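Local coordinates for protein aminoglycoside 6-adenylyltransferase (PDB 2PBE) that transfers the AMP of ATP to the O-6 of streptomycin or streptidine, also accepts GTP with streptomycin, and so mediates bacterial resistance to streptomycin, at residues 12-15 against 16-20; 63-67 against 68-72; 175-178 against 179-183. All blocks are in the same frame, centred on the assembly; numbering follows the deposited sequence.

Contact 1 of 3, residues 12-15 against 16-20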
ATOM      1  N   ILE A  12      -0.931   5.845  11.632  1.00 34.08           N
ATOM      2  CA  ILE A  12      -2.097   6.330  12.343  1.00 32.20           C
ATOM      3  C   ILE A  12      -3.155   6.919  11.407  1.00 31.99           C
ATOM      4  O   ILE A  12      -4.321   6.543  11.474  1.00 31.67           O
ATOM      5  CB  ILE A  12      -1.651   7.375  13.383  1.00 31.49           C
ATOM      6  CG1 ILE A  12      -0.702   6.709  14.379  1.00 32.20           C
ATOM      7  CG2 ILE A  12      -2.844   7.954  14.102  1.00 30.00           C
ATOM      8  CD1 ILE A  12      -0.049   7.647  15.362  1.00 32.93           C
ATOM      9  N   PHE A  13      -2.752   7.829  10.534  1.00 32.13           N
ATOM     10  CA  PHE A  13      -3.704   8.454   9.633  1.00 33.35           C
ATOM     11  C   PHE A  13      -4.336   7.473   8.653  1.00 33.31           C
ATOM     12  O   PHE A  13      -5.542   7.521   8.396  1.00 32.18           O
ATOM     13  CB  PHE A  13      -3.037   9.571   8.834  1.00 34.40           C
ATOM     14  CG  PHE A  13      -2.339  10.613   9.669  1.00 36.12           C
ATOM     15  CD1 PHE A  13      -2.800  10.960  10.957  1.00 37.01           C
ATOM     16  CD2 PHE A  13      -1.232  11.305   9.134  1.00 36.71           C
ATOM     17  CE1 PHE A  13      -2.160  11.989  11.707  1.00 37.73           C
ATOM     18  CE2 PHE A  13      -0.577  12.336   9.859  1.00 37.64           C
ATOM     19  CZ  PHE A  13      -1.040  12.681  11.150  1.00 38.07           C
ATOM     20  N   LEU A  14      -3.511   6.595   8.102  1.00 33.70           N
ATOM     21  CA  LEU A  14      -3.987   5.606   7.148  1.00 33.94           C
ATOM     22  C   LEU A  14      -4.909   4.618   7.862  1.00 34.26           C
ATOM     23  O   LEU A  14      -5.991   4.273   7.377  1.00 34.70           O
ATOM     24  CB  LEU A  14      -2.777   4.876   6.555  1.00 34.85           C
ATOM     25  CG  LEU A  14      -2.803   4.030   5.282  1.00 35.65           C
ATOM     26  CD1 LEU A  14      -3.433   2.683   5.549  1.00 36.59           C
ATOM     27  CD2 LEU A  14      -3.536   4.804   4.186  1.00 37.75           C
ATOM     28  N   ASP A  15      -4.474   4.184   9.039  1.00 34.20           N
ATOM     29  CA  ASP A  15      -5.236   3.228   9.827  1.00 34.69           C
ATOM     30  C   ASP A  15      -6.588   3.800  10.230  1.00 31.77           C
ATOM     31  O   ASP A  15      -7.609   3.105  10.221  1.00 31.15           O
ATOM     32  CB  ASP A  15      -4.454   2.850  11.077  1.00 38.82           C
ATOM     33  CG  ASP A  15      -4.955   1.581  11.699  1.00 42.32           C
ATOM     34  OD1 ASP A  15      -4.776   0.520  11.059  1.00 47.34           O
ATOM     35  OD2 ASP A  15      -5.524   1.646  12.816  1.00 43.41           O
ATOM     36  N   PHE A  16      -6.589   5.079  10.565  1.00 29.20           N
ATOM     37  CA  PHE A  16      -7.822   5.730  10.958  1.00 28.13           C
ATOM     38  C   PHE A  16      -8.832   5.667   9.825  1.00 29.12           C
ATOM     39  O   PHE A  16      -9.960   5.184  10.003  1.00 31.15           O
ATOM     40  CB  PHE A  16      -7.580   7.189  11.308  1.00 27.30           C
ATOM     41  CG  PHE A  16      -8.820   7.898  11.738  1.00 27.41           C
ATOM     42  CD1 PHE A  16      -9.484   7.520  12.930  1.00 26.96           C
ATOM     43  CD2 PHE A  16      -9.361   8.921  10.953  1.00 26.96           C
ATOM     44  CE1 PHE A  16     -10.686   8.151  13.341  1.00 25.95           C
ATOM     45  CE2 PHE A  16     -10.567   9.575  11.341  1.00 28.40           C
ATOM     46  CZ  PHE A  16     -11.232   9.192  12.533  1.00 26.35           C
ATOM     47  N   ALA A  17      -8.414   6.149   8.659  1.00 28.35           N
ATOM     48  CA  ALA A  17      -9.257   6.185   7.478  1.00 27.24           C
ATOM     49  C   ALA A  17      -9.819   4.814   7.136  1.00 27.34           C
ATOM     50  O   ALA A  17     -11.017   4.683   6.877  1.00 27.50           O
ATOM     51  CB  ALA A  17      -8.481   6.723   6.311  1.00 26.22           C
ATOM     52  N   LEU A  18      -8.947   3.804   7.155  1.00 27.43           N
ATOM     53  CA  LEU A  18      -9.329   2.432   6.844  1.00 27.24           C
ATOM     54  C   LEU A  18     -10.532   1.937   7.630  1.00 28.27           C
ATOM     55  O   LEU A  18     -11.421   1.285   7.083  1.00 29.56           O
ATOM     56  CB  LEU A  18      -8.167   1.472   7.104  1.00 25.32           C
ATOM     57  CG  LEU A  18      -7.047   1.323   6.069  1.00 25.59           C
ATOM     58  CD1 LEU A  18      -5.929   0.457   6.630  1.00 24.16           C
ATOM     59  CD2 LEU A  18      -7.601   0.700   4.807  1.00 23.34           C
ATOM     60  N   ASN A  19     -10.552   2.245   8.921  1.00 27.83           N
ATOM     61  CA  ASN A  19     -11.631   1.780   9.777  1.00 27.76           C
ATOM     62  C   ASN A  19     -12.843   2.669   9.830  1.00 28.90           C
ATOM     63  O   ASN A  19     -13.897   2.230  10.278  1.00 31.74           O
ATOM     64  CB  ASN A  19     -11.112   1.562  11.189  1.00 26.86           C
ATOM     65  CG  ASN A  19      -9.958   0.602  11.232  1.00 24.59           C
ATOM     66  OD1 ASN A  19      -9.966  -0.421  10.556  1.00 23.86           O
ATOM     67  ND2 ASN A  19      -8.959   0.914  12.045  1.00 25.02           N
ATOM     68  N   ASP A  20     -12.716   3.909   9.373  1.00 29.71           N
ATOM     69  CA  ASP A  20     -13.858   4.804   9.412  1.00 29.35           C
ATOM     70  C   ASP A  20     -14.681   4.784   8.126  1.00 29.67           C
ATOM     71  O   ASP A  20     -14.196   5.118   7.042  1.00 28.91           O
ATOM     72  CB  ASP A  20     -13.417   6.218   9.745  1.00 29.61           C
ATOM     73  CG  ASP A  20     -14.522   7.009  10.388  1.00 31.56           C
ATOM     74  OD1 ASP A  20     -14.354   7.509  11.521  1.00 32.27           O
ATOM     75  OD2 ASP A  20     -15.579   7.115   9.753  1.00 32.42           O
TER
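Leu14 and Leu18 meet at their CD1 methyls, the side chains slanting across each other, on the last turns of helix 6-19, an alpha-helix that lies against the mixed sheet of this nucleotidyltransferase. The backbone comes first. Three regular i to i+4 bonds run along it: Phe16 N to Ile12 O (2.8 Å), Ala17 N to Phe13 O (3.2 Å) and Leu18 N to Leu14 O (3.0 Å). The fourth, Asn19 N to Asp15 O, is weak at 3.3 Å, as the helix comes to its end: Asp20 is the first residue to leave helical angles.

The apolar part is a single leucine pair. With Leu14 CG anti to its own N (chi1 -164°), chi2 (-77°) then brings CD1 round to 3.5 Å from Leu18 CD1. Leu18 CG also touches Leu14 O. On the inner side, Ala17 rests on Ile23 and Val26 of strand 23-28 and on Tyr49, while Phe13 reaches Ile47; this seats the helix on two neighbouring strands.

The polar contacts are those of Asp15, Asn19 and the helix end. Asp15 OD1 is held in a salt bridge by Arg219, and Lys129 NZ bonds the carbonyl oxygens of Ala17 and Asp20 near the helix end. Asn19, on an exposed side, leans back over Asp15, with the amide and carboxylate planes 89° apart, close to perpendicular. The nearest side-chain atoms of that pair are Asp15 OD2 and Asn19 ND2, 3.6 Å apart.

Contact 2 of 3, residues 63-67 against 68-72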
ATOM      1  N   TRP A  63     -13.162  12.313  18.720  1.00 35.01           N
ATOM      2  CA  TRP A  63     -12.541  11.390  17.777  1.00 34.26           C
ATOM      3  C   TRP A  63     -11.078  11.757  17.455  1.00 33.78           C
ATOM      4  O   TRP A  63     -10.310  10.918  16.967  1.00 33.26           O
ATOM      5  CB  TRP A  63     -13.354  11.333  16.491  1.00 34.46           C
ATOM      6  CG  TRP A  63     -13.425  12.635  15.817  1.00 35.67           C
ATOM      7  CD1 TRP A  63     -14.289  13.662  16.103  1.00 36.33           C
ATOM      8  CD2 TRP A  63     -12.578  13.088  14.768  1.00 35.33           C
ATOM      9  NE1 TRP A  63     -14.023  14.738  15.284  1.00 37.13           N
ATOM     10  CE2 TRP A  63     -12.980  14.420  14.450  1.00 35.48           C
ATOM     11  CE3 TRP A  63     -11.511  12.501  14.053  1.00 34.77           C
ATOM     12  CZ2 TRP A  63     -12.346  15.186  13.436  1.00 34.65           C
ATOM     13  CZ3 TRP A  63     -10.876  13.259  13.038  1.00 34.61           C
ATOM     14  CH2 TRP A  63     -11.302  14.595  12.744  1.00 33.85           C
ATOM     15  N   LEU A  64     -10.713  13.009  17.721  1.00 32.16           N
ATOM     16  CA  LEU A  64      -9.366  13.505  17.464  1.00 31.47           C
ATOM     17  C   LEU A  64      -8.339  13.009  18.470  1.00 32.33           C
ATOM     18  O   LEU A  64      -7.150  12.992  18.195  1.00 32.45           O
ATOM     19  CB  LEU A  64      -9.375  15.031  17.469  1.00 29.83           C
ATOM     20  CG  LEU A  64      -9.967  15.764  16.263  1.00 27.65           C
ATOM     21  CD1 LEU A  64     -10.273  17.194  16.630  1.00 25.15           C
ATOM     22  CD2 LEU A  64      -9.001  15.712  15.111  1.00 27.38           C
ATOM     23  N   GLU A  65      -8.816  12.610  19.637  1.00 35.24           N
ATOM     24  CA  GLU A  65      -7.967  12.137  20.727  1.00 37.34           C
ATOM     25  C   GLU A  65      -7.137  10.941  20.304  1.00 37.99           C
ATOM     26  O   GLU A  65      -6.088  10.660  20.904  1.00 37.95           O
ATOM     27  CB  GLU A  65      -8.848  11.769  21.934  1.00 39.53           C
ATOM     28  CG  GLU A  65      -8.276  12.143  23.296  1.00 44.38           C
ATOM     29  CD  GLU A  65      -8.097  13.644  23.470  1.00 46.93           C
ATOM     30  OE1 GLU A  65      -6.947  14.131  23.347  1.00 48.71           O
ATOM     31  OE2 GLU A  65      -9.110  14.334  23.727  1.00 46.76           O
ATOM     32  N   ILE A  66      -7.597  10.256  19.259  1.00 38.36           N
ATOM     33  CA  ILE A  66      -6.916   9.073  18.752  1.00 38.95           C
ATOM     34  C   ILE A  66      -5.528   9.369  18.189  1.00 38.13           C
ATOM     35  O   ILE A  66      -4.645   8.505  18.191  1.00 39.04           O
ATOM     36  CB  ILE A  66      -7.765   8.371  17.668  1.00 39.75           C
ATOM     37  CG1 ILE A  66      -7.196   6.974  17.391  1.00 39.54           C
ATOM     38  CG2 ILE A  66      -7.800   9.231  16.395  1.00 40.19           C
ATOM     39  CD1 ILE A  66      -8.015   6.145  16.435  1.00 41.24           C
ATOM     40  N   PHE A  67      -5.335  10.594  17.716  1.00 37.34           N
ATOM     41  CA  PHE A  67      -4.053  10.956  17.136  1.00 35.27           C
ATOM     42  C   PHE A  67      -3.010  11.300  18.182  1.00 35.17           C
ATOM     43  O   PHE A  67      -1.837  11.488  17.855  1.00 36.61           O
ATOM     44  CB  PHE A  67      -4.232  12.122  16.176  1.00 35.32           C
ATOM     45  CG  PHE A  67      -5.202  11.850  15.065  1.00 34.93           C
ATOM     46  CD1 PHE A  67      -5.022  10.747  14.216  1.00 35.75           C
ATOM     47  CD2 PHE A  67      -6.288  12.700  14.846  1.00 35.67           C
ATOM     48  CE1 PHE A  67      -5.924  10.486  13.140  1.00 36.10           C
ATOM     49  CE2 PHE A  67      -7.201  12.459  13.781  1.00 36.53           C
ATOM     50  CZ  PHE A  67      -7.015  11.349  12.922  1.00 36.51           C
ATOM     51  N   GLY A  68      -3.434  11.400  19.441  1.00 34.47           N
ATOM     52  CA  GLY A  68      -2.478  11.700  20.489  1.00 35.72           C
ATOM     53  C   GLY A  68      -2.594  13.027  21.207  1.00 36.30           C
ATOM     54  O   GLY A  68      -3.315  13.924  20.795  1.00 36.11           O
ATOM     55  N   LYS A  69      -1.878  13.147  22.318  1.00 37.35           N
ATOM     56  CA  LYS A  69      -1.902  14.367  23.103  1.00 39.45           C
ATOM     57  C   LYS A  69      -1.283  15.505  22.324  1.00 39.27           C
ATOM     58  O   LYS A  69      -0.230  15.357  21.699  1.00 39.20           O
ATOM     59  CB  LYS A  69      -1.171  14.152  24.433  1.00 41.69           C
ATOM     60  CG  LYS A  69      -2.035  13.667  25.618  1.00 47.69           C
ATOM     61  CD  LYS A  69      -3.012  12.544  25.264  1.00 52.47           C
ATOM     62  CE  LYS A  69      -4.417  13.071  24.914  1.00 55.17           C
ATOM     63  NZ  LYS A  69      -5.142  12.074  24.074  1.00 55.29           N
ATOM     64  N   ARG A  70      -1.966  16.646  22.357  1.00 38.44           N
ATOM     65  CA  ARG A  70      -1.503  17.822  21.641  1.00 37.32           C
ATOM     66  C   ARG A  70      -1.241  19.028  22.520  1.00 36.07           C
ATOM     67  O   ARG A  70      -1.779  19.138  23.627  1.00 35.10           O
ATOM     68  CB  ARG A  70      -2.513  18.198  20.554  1.00 35.89           C
ATOM     69  CG  ARG A  70      -3.961  18.113  20.973  1.00 34.97           C
ATOM     70  CD  ARG A  70      -4.904  18.438  19.825  1.00 33.15           C
ATOM     71  NE  ARG A  70      -6.174  17.738  19.976  1.00 32.09           N
ATOM     72  CZ  ARG A  70      -7.072  17.996  20.911  1.00 33.17           C
ATOM     73  NH1 ARG A  70      -6.862  18.953  21.804  1.00 35.03           N
ATOM     74  NH2 ARG A  70      -8.183  17.285  20.968  1.00 35.73           N
ATOM     75  N   ILE A  71      -0.400  19.923  22.006  1.00 35.29           N
ATOM     76  CA  ILE A  71      -0.050  21.162  22.682  1.00 34.88           C
ATOM     77  C   ILE A  71      -1.219  22.132  22.469  1.00 35.71           C
ATOM     78  O   ILE A  71      -1.644  22.808  23.396  1.00 35.58           O
ATOM     79  CB  ILE A  71       1.267  21.734  22.101  1.00 34.49           C
ATOM     80  CG1 ILE A  71       2.415  20.780  22.443  1.00 33.79           C
ATOM     81  CG2 ILE A  71       1.520  23.138  22.629  1.00 34.70           C
ATOM     82  CD1 ILE A  71       3.717  21.075  21.759  1.00 33.09           C
HETATM   83  N   MSE A  72      -1.738  22.196  21.246  1.00 37.43           N
HETATM   84  CA  MSE A  72      -2.892  23.049  20.956  1.00 39.78           C
HETATM   85  C   MSE A  72      -3.462  22.729  19.588  1.00 38.97           C
HETATM   86  O   MSE A  72      -2.890  21.924  18.845  1.00 38.46           O
HETATM   87  CB  MSE A  72      -2.517  24.523  21.012  1.00 43.01           C
HETATM   88  CG  MSE A  72      -1.724  24.968  19.820  1.00 48.21           C
HETATM   89 SE   MSE A  72      -1.337  26.854  19.786  1.00 54.63          SE
HETATM   90  CE  MSE A  72       0.295  26.768  18.831  1.00 52.83           C
TER
HETATM   91  O   HOH W   1      -5.405  14.911  19.233  1.00 28.52           O
HETATM   92  O   HOH W   2      -4.932  16.254  23.815  1.00 43.00           O
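Glu65 and Lys69 close a salt bridge across the end of a 3-10 turn (65-67), which hands the chain over to strand 70-74, at the margin of the mixed sheet. Lys69 NZ stands 2.8 Å from Glu65 OE1, which it meets on the anti side of the carboxylate and 27° out of its plane. The lysine gets there by folding back on itself, with bends at chi2 and chi3, and CE comes along beside the same oxygen. Arg70 adds a second positive charge: Glu65 OE1 lies over a face of its guanidinium, 4.1 Å from NH2, so the pair would attract through charge alone, with no N-H aimed at the oxygen. The edge of that guanidinium runs near Leu64 CB.

One step further out are two waters. One donates to both Leu64 O and Gly68 O and weakly accepts from Arg70 NE, tying the turn to the strand; the other donates to Glu65 OE1 and weakly accepts from Arg70 N.

Behind these contacts lies the backbone. Gly68 N donates to Glu65 O (3.1 Å), approaching from above the carbonyl plane. Gly68 itself has phi 114° and psi 167°, angles at which a CB would run into the carbonyl oxygen of Phe67, so the position calls for glycine. Phe67 O is held by Arg4. Further along, where the chain turns at Ile71, Ile71 and Met72, a selenomethionine, both face Leu95 in a classic beta bulge. Within the 3-10 turn, Ile66 CG2 sits over the centre of the Phe67 ring, 3.7 Å above its plane.

Contact 3 of 3, residues 175-178 against 179-183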
ATOM      1  N   ASN A 175      27.458 -18.593  -8.558  1.00 48.32           N
ATOM      2  CA  ASN A 175      28.199 -17.960  -7.470  1.00 48.96           C
ATOM      3  C   ASN A 175      28.199 -16.441  -7.439  1.00 48.62           C
ATOM      4  O   ASN A 175      29.203 -15.811  -7.110  1.00 49.40           O
ATOM      5  CB  ASN A 175      29.636 -18.454  -7.469  1.00 50.49           C
ATOM      6  CG  ASN A 175      29.789 -19.696  -6.674  1.00 53.98           C
ATOM      7  OD1 ASN A 175      29.607 -19.686  -5.460  1.00 56.48           O
ATOM      8  ND2 ASN A 175      30.096 -20.793  -7.338  1.00 55.06           N
ATOM      9  N   GLU A 176      27.053 -15.856  -7.761  1.00 47.51           N
ATOM     10  CA  GLU A 176      26.882 -14.411  -7.778  1.00 46.45           C
ATOM     11  C   GLU A 176      25.755 -14.125  -6.806  1.00 45.03           C
ATOM     12  O   GLU A 176      24.749 -13.511  -7.168  1.00 44.74           O
ATOM     13  CB  GLU A 176      26.475 -13.966  -9.185  1.00 49.02           C
ATOM     14  CG  GLU A 176      27.447 -14.340 -10.301  1.00 52.49           C
ATOM     15  CD  GLU A 176      28.669 -13.449 -10.332  1.00 57.00           C
ATOM     16  OE1 GLU A 176      29.368 -13.445 -11.375  1.00 58.78           O
ATOM     17  OE2 GLU A 176      28.936 -12.758  -9.317  1.00 59.17           O
ATOM     18  N   ILE A 177      25.912 -14.576  -5.571  1.00 43.45           N
ATOM     19  CA  ILE A 177      24.864 -14.407  -4.575  1.00 42.59           C
ATOM     20  C   ILE A 177      24.385 -12.965  -4.429  1.00 42.86           C
ATOM     21  O   ILE A 177      23.209 -12.723  -4.163  1.00 41.38           O
ATOM     22  CB  ILE A 177      25.316 -14.970  -3.219  1.00 42.33           C
ATOM     23  CG1 ILE A 177      24.122 -15.052  -2.261  1.00 41.20           C
ATOM     24  CG2 ILE A 177      26.451 -14.118  -2.654  1.00 41.13           C
ATOM     25  CD1 ILE A 177      24.369 -15.901  -1.037  1.00 41.05           C
ATOM     26  N   LEU A 178      25.283 -11.998  -4.632  1.00 43.84           N
ATOM     27  CA  LEU A 178      24.888 -10.592  -4.531  1.00 44.14           C
ATOM     28  C   LEU A 178      23.983 -10.216  -5.699  1.00 43.15           C
ATOM     29  O   LEU A 178      23.056  -9.418  -5.547  1.00 42.05           O
ATOM     30  CB  LEU A 178      26.127  -9.690  -4.489  1.00 45.10           C
ATOM     31  CG  LEU A 178      26.649  -9.298  -3.093  1.00 46.36           C
ATOM     32  CD1 LEU A 178      26.973 -10.544  -2.258  1.00 47.01           C
ATOM     33  CD2 LEU A 178      27.901  -8.443  -3.253  1.00 45.42           C
ATOM     34  N   PHE A 179      24.253 -10.807  -6.857  1.00 42.62           N
ATOM     35  CA  PHE A 179      23.445 -10.560  -8.054  1.00 42.76           C
ATOM     36  C   PHE A 179      22.049 -11.118  -7.779  1.00 41.56           C
ATOM     37  O   PHE A 179      21.022 -10.474  -8.051  1.00 39.99           O
ATOM     38  CB  PHE A 179      24.063 -11.281  -9.255  1.00 43.85           C
ATOM     39  CG  PHE A 179      23.312 -11.082 -10.552  1.00 46.03           C
ATOM     40  CD1 PHE A 179      23.335  -9.833 -11.210  1.00 46.56           C
ATOM     41  CD2 PHE A 179      22.619 -12.159 -11.153  1.00 47.76           C
ATOM     42  CE1 PHE A 179      22.678  -9.654 -12.479  1.00 46.16           C
ATOM     43  CE2 PHE A 179      21.954 -12.002 -12.413  1.00 46.86           C
ATOM     44  CZ  PHE A 179      21.982 -10.755 -13.081  1.00 46.52           C
ATOM     45  N   ALA A 180      22.029 -12.318  -7.211  1.00 40.11           N
ATOM     46  CA  ALA A 180      20.778 -12.981  -6.889  1.00 39.17           C
ATOM     47  C   ALA A 180      19.963 -12.186  -5.872  1.00 39.12           C
ATOM     48  O   ALA A 180      18.754 -11.980  -6.056  1.00 38.63           O
ATOM     49  CB  ALA A 180      21.072 -14.367  -6.370  1.00 38.30           C
ATOM     50  N   ILE A 181      20.635 -11.721  -4.821  1.00 38.71           N
ATOM     51  CA  ILE A 181      20.001 -10.957  -3.745  1.00 38.39           C
ATOM     52  C   ILE A 181      19.367  -9.648  -4.217  1.00 39.39           C
ATOM     53  O   ILE A 181      18.275  -9.283  -3.785  1.00 40.13           O
ATOM     54  CB  ILE A 181      21.022 -10.649  -2.622  1.00 37.67           C
ATOM     55  CG1 ILE A 181      21.364 -11.940  -1.881  1.00 39.34           C
ATOM     56  CG2 ILE A 181      20.454  -9.642  -1.627  1.00 37.37           C
ATOM     57  CD1 ILE A 181      22.531 -11.830  -0.917  1.00 37.17           C
ATOM     58  N   ASP A 182      20.050  -8.930  -5.095  1.00 40.41           N
ATOM     59  CA  ASP A 182      19.505  -7.662  -5.564  1.00 42.09           C
ATOM     60  C   ASP A 182      18.221  -7.863  -6.372  1.00 40.79           C
ATOM     61  O   ASP A 182      17.284  -7.074  -6.257  1.00 40.78           O
ATOM     62  CB  ASP A 182      20.566  -6.890  -6.366  1.00 45.18           C
ATOM     63  CG  ASP A 182      21.676  -6.324  -5.479  1.00 48.53           C
ATOM     64  OD1 ASP A 182      22.183  -7.058  -4.603  1.00 51.70           O
ATOM     65  OD2 ASP A 182      22.052  -5.150  -5.655  1.00 50.59           O
ATOM     66  N   HIS A 183      18.160  -8.925  -7.168  1.00 38.86           N
ATOM     67  CA  HIS A 183      16.968  -9.187  -7.958  1.00 37.62           C
ATOM     68  C   HIS A 183      15.833  -9.702  -7.075  1.00 36.19           C
ATOM     69  O   HIS A 183      14.653  -9.418  -7.312  1.00 35.90           O
ATOM     70  CB  HIS A 183      17.269 -10.192  -9.067  1.00 39.54           C
ATOM     71  CG  HIS A 183      18.148  -9.645 -10.146  1.00 41.31           C
ATOM     72  ND1 HIS A 183      17.906  -8.428 -10.756  1.00 42.06           N
ATOM     73  CD2 HIS A 183      19.232 -10.164 -10.764  1.00 42.38           C
ATOM     74  CE1 HIS A 183      18.799  -8.228 -11.706  1.00 42.30           C
ATOM     75  NE2 HIS A 183      19.614  -9.266 -11.732  1.00 43.40           N
TER
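Ile181 lies on Ile177 in the first turns of helix 177-204, one of the long helices of the C-terminal helical part. Followed outward, Ile181 CB starts 3.4 Å from Ile177 O. CG1, anti to the carbonyl carbon (chi1 -70°), lies back toward the helix start beside that same oxygen. At the tip, CD1 reaches the other isoleucine and stops 3.8 Å from Ile177 CG1, the two side chains crossing at a slant. Ile177 O is meanwhile the acceptor for Ile181 N (2.8 Å), so CB, CG1 and CD1 line an oxygen already engaged by the backbone. Both isoleucines, and Ala180 between them, also touch Met241 of helix 238-263; Ala180 further meets Val168 and Leu172 of helix 151-173. The start of this helix thereby packs against both of them.

Glu176 occupies the N-cap position. Its backbone oxygen takes Ala180 N at 3.0 Å, nearly straight on, and a weak bond from Phe179 N, whose N-H points well aside. Its side chain bends at chi2, and what touches the helix is the base: Glu176 CB lies 3.6 Å from Phe179 CB. Next in the series, Asp182 N donates to Leu178 O (3.1 Å) on an exposed flank.

Phe179 has CG anti to its N, with the ring swung toward the following turn. There His183, whose own ring makes an edge-to-face pair with Tyr167, brings NE2 over one face of the phenylalanine, displaced toward the rim, and Phe179 CE2 lies at the imidazole edge, in its plane.

Contacts 1 and 2 belong to one packed region, their centres about 15 Å apart. Helix 6-19 presents Ile12, Phe13 and Phe16 to the turn before strand 70-74: Ile12 CG2 lies 3.5 Å from Phe67 CD1, Phe16 CZ lies 3.7 Å from Trp63 CE3, and Phe16 and Phe67 pair edge-to-face. Between them these two local contacts join the N-terminal helix to the turn that leads into strand 70-74, an outermost strand of the sheet. Contact 3 stands apart in the helical region, on the opposite side of the chain's centre, about 38 Å from contact 1 and about 47 Å from contact 2 between centres; the nearest atoms are about 25 and 35 Å away, respectively.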